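Local coordinates for aminoacyl-tRNA synthetase-interacting multifunctional protein p43 (PDB 6IPA) that probably binds tRNA through its C-terminal EMAP II-like domain and interacts with aminoacyl-tRNA synthetases, with a putative role in tRNA import in Plasmodium vivax, at residues A[174-179]-A[198-203]. Residues are numbered along the deposited sequence; the frame is centred on the assembly and turned at random.
Sequences LVKNGV and LEQGTI
Asn177 and Gln200 bring two side-chain amides side by side, both pointing the same way but with their planes turned 76° apart, so the groups are not stacked; Asn177 OD1 lies 3.4 Å from Gln200 NE2. A bend at chi2 (-62°) turns Gln200 CD back toward 174-179, with the amide beside Asn177 and Lys176, where Gln200 OE1 lies 3.8 Å from Lys176 CA. The other flat group is the Gln200-Gly201 peptide: Val175 CG2 sits over its face, 3.3 Å from Gln200 C. At its edge, Gly201 N points to a water 3.3 Å away. This water is also within bonding range of Val175 O and, at 2.7 Å, of Gln200 OE1, which would link the two acceptors.

The backbone evidence is that of antiparallel pairing. Val175 N donates to Gly201 O at 3.0 Å, from above the carbonyl plane, while Leu174 and Thr202 form a non-hydrogen-bonded pair. Lys176 to Val179 make a type I' turn closing the hairpin of strands 173-176 and 179-182, and strand 201-203 flanks the hairpin while pairing on with strand 120-123 in the curled antiparallel sheet of this EMAP II-like domain. The turn is tied to 198-203 by the bond from Gly178 N to Glu199 O (149° at the hydrogen), in the carbonyl plane, on a lone pair. Gly178 has positive phi, and Gly201 adopts backbone angles at which a CB would jam against the preceding carbonyl oxygen.

On the Leu174 face, Leu174 CD2 meets Thr202 CG2 at 3.7 Å, the two side chains crossing at a slant. On the Val175 side, Ile203 packs its CG1 near Val175 CG1 and its CD1 against the Leu174 backbone, 3.6 Å from Leu174 N. Lys176 NZ forms a salt bridge with Asp184 and a hydrogen bond to Lys183 O, in the connection after strand 179-182.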
ATOM      1  N   LEU A 174      10.732   6.245   0.030  1.00 39.93           N
ATOM      2  CA  LEU A 174      11.247   6.437   1.388  1.00 41.44           C
ATOM      3  C   LEU A 174      10.300   7.260   2.246  1.00 43.17           C
ATOM      4  O   LEU A 174       9.512   8.080   1.734  1.00 44.10           O
ATOM      5  CB  LEU A 174      12.612   7.169   1.367  1.00 41.85           C
ATOM      6  CG  LEU A 174      13.761   6.504   0.577  1.00 42.35           C
ATOM      7  CD1 LEU A 174      14.984   7.404   0.607  1.00 42.51           C
ATOM      8  CD2 LEU A 174      14.116   5.106   1.108  1.00 41.82           C
ATOM      9  N   VAL A 175      10.374   7.059   3.562  1.00 42.19           N
ATOM     10  CA  VAL A 175       9.790   8.052   4.459  1.00 43.83           C
ATOM     11  C   VAL A 175      10.934   8.922   4.923  1.00 45.71           C
ATOM     12  O   VAL A 175      11.946   8.395   5.387  1.00 45.31           O
ATOM     13  CB  VAL A 175       8.992   7.440   5.651  1.00 43.02           C
ATOM     14  CG1 VAL A 175       7.941   6.473   5.141  1.00 41.44           C
ATOM     15  CG2 VAL A 175       9.894   6.713   6.604  1.00 44.31           C
ATOM     16  N   LYS A 176      10.797  10.238   4.718  1.00 48.13           N
ATOM     17  CA  LYS A 176      11.776  11.203   5.186  1.00 51.62           C
ATOM     18  C   LYS A 176      11.033  12.205   6.046  1.00 52.34           C
ATOM     19  O   LYS A 176      10.014  12.751   5.604  1.00 55.50           O
ATOM     20  CB  LYS A 176      12.494  11.880   4.015  1.00 52.97           C
ATOM     21  CG  LYS A 176      13.298  10.888   3.177  1.00 54.58           C
ATOM     22  CD  LYS A 176      14.144  11.504   2.046  1.00 53.84           C
ATOM     23  CE  LYS A 176      13.367  11.778   0.764  1.00 54.23           C
ATOM     24  NZ  LYS A 176      14.239  12.161  -0.411  1.00 55.08           N
ATOM     25  N   ASN A 177      11.533  12.399   7.276  1.00 52.89           N
ATOM     26  CA  ASN A 177      10.845  13.120   8.378  1.00 52.10           C
ATOM     27  C   ASN A 177       9.352  12.781   8.533  1.00 52.16           C
ATOM     28  O   ASN A 177       8.493  13.656   8.615  1.00 51.34           O
ATOM     29  CB  ASN A 177      11.041  14.630   8.225  1.00 54.65           C
ATOM     30  CG  ASN A 177      12.509  15.045   8.278  1.00 57.53           C
ATOM     31  OD1 ASN A 177      13.413  14.269   8.657  1.00 57.94           O
ATOM     32  ND2 ASN A 177      12.754  16.292   7.915  1.00 61.26           N
ATOM     33  N   GLY A 178       9.042  11.492   8.555  1.00 52.97           N
ATOM     34  CA  GLY A 178       7.688  11.044   8.839  1.00 53.42           C
ATOM     35  C   GLY A 178       6.716  11.244   7.692  1.00 52.96           C
ATOM     36  O   GLY A 178       5.503  11.073   7.854  1.00 57.08           O
ATOM     37  N   VAL A 179       7.229  11.590   6.521  1.00 50.62           N
ATOM     38  CA  VAL A 179       6.374  11.714   5.333  1.00 47.11           C
ATOM     39  C   VAL A 179       6.841  10.743   4.275  1.00 44.92           C
ATOM     40  O   VAL A 179       8.014  10.403   4.218  1.00 46.92           O
ATOM     41  CB  VAL A 179       6.398  13.133   4.760  1.00 46.27           C
ATOM     42  CG1 VAL A 179       5.261  13.312   3.777  1.00 47.37           C
ATOM     43  CG2 VAL A 179       6.254  14.170   5.864  1.00 47.02           C
ATOM     44  N   LEU A 198       7.306   6.351  11.744  1.00 54.40           N
ATOM     45  CA  LEU A 198       8.761   6.279  11.791  1.00 58.61           C
ATOM     46  C   LEU A 198       9.341   7.597  11.298  1.00 60.23           C
ATOM     47  O   LEU A 198       8.700   8.303  10.541  1.00 62.76           O
ATOM     48  CB  LEU A 198       9.268   5.121  10.940  1.00 58.94           C
ATOM     49  CG  LEU A 198       8.491   3.823  11.144  1.00 62.78           C
ATOM     50  CD1 LEU A 198       8.931   2.745  10.150  1.00 60.49           C
ATOM     51  CD2 LEU A 198       8.598   3.381  12.612  1.00 62.16           C
ATOM     52  N   GLU A 199      10.555   7.927  11.728  1.00 66.79           N
ATOM     53  CA  GLU A 199      11.172   9.206  11.366  1.00 71.15           C
ATOM     54  C   GLU A 199      11.762   9.020   9.973  1.00 68.36           C
ATOM     55  O   GLU A 199      11.365   9.704   9.044  1.00 63.68           O
ATOM     56  CB  GLU A 199      12.228   9.682  12.393  1.00 77.73           C
ATOM     57  CG  GLU A 199      11.871   9.524  13.903  1.00 79.26           C
ATOM     58  CD  GLU A 199      10.782  10.477  14.432  1.00 82.46           C
ATOM     59  OE1 GLU A 199      10.120  11.186  13.630  1.00 83.56           O
ATOM     60  OE2 GLU A 199      10.578  10.510  15.670  1.00 79.73           O
ATOM     61  N   GLN A 200      12.668   8.055   9.844  1.00 69.47           N
ATOM     62  CA  GLN A 200      13.220   7.610   8.559  1.00 67.47           C
ATOM     63  C   GLN A 200      12.685   6.206   8.252  1.00 66.50           C
ATOM     64  O   GLN A 200      11.990   5.626   9.093  1.00 66.29           O
ATOM     65  CB  GLN A 200      14.752   7.599   8.604  1.00 70.06           C
ATOM     66  CG  GLN A 200      15.384   8.967   8.865  1.00 73.97           C
ATOM     67  CD  GLN A 200      15.071   9.997   7.768  1.00 78.47           C
ATOM     68  OE1 GLN A 200      14.905   9.643   6.577  1.00 77.20           O
ATOM     69  NE2 GLN A 200      14.981  11.281   8.165  1.00 76.42           N
ATOM     70  N   GLY A 201      12.974   5.675   7.051  1.00 62.43           N
ATOM     71  CA  GLY A 201      12.485   4.330   6.657  1.00 59.49           C
ATOM     72  C   GLY A 201      12.356   4.068   5.157  1.00 54.46           C
ATOM     73  O   GLY A 201      12.437   4.990   4.373  1.00 54.85           O
ATOM     74  N   THR A 202      12.166   2.798   4.792  1.00 51.84           N
ATOM     75  CA  THR A 202      11.973   2.337   3.418  1.00 50.95           C
ATOM     76  C   THR A 202      10.605   1.684   3.196  1.00 50.01           C
ATOM     77  O   THR A 202      10.061   1.058   4.084  1.00 53.43           O
ATOM     78  CB  THR A 202      13.057   1.318   3.055  1.00 52.02           C
ATOM     79  OG1 THR A 202      13.032   0.224   3.989  1.00 54.10           O
ATOM     80  CG2 THR A 202      14.412   1.977   3.104  1.00 52.64           C
ATOM     81  N   ILE A 203      10.089   1.766   1.976  1.00 51.23           N
ATOM     82  CA  ILE A 203       8.685   1.496   1.706  1.00 48.70           C
ATOM     83  C   ILE A 203       8.577   0.171   1.018  1.00 49.76           C
ATOM     84  O   ILE A 203       9.265  -0.078   0.038  1.00 52.10           O
ATOM     85  CB  ILE A 203       8.061   2.614   0.837  1.00 49.47           C
ATOM     86  CG1 ILE A 203       7.848   3.857   1.681  1.00 50.56           C
ATOM     87  CG2 ILE A 203       6.747   2.187   0.175  1.00 49.70           C
ATOM     88  CD1 ILE A 203       7.434   5.082   0.907  1.00 51.70           C
TER
HETATM   89  O   HOH W   1      14.595   7.549   4.890  1.00 57.95           O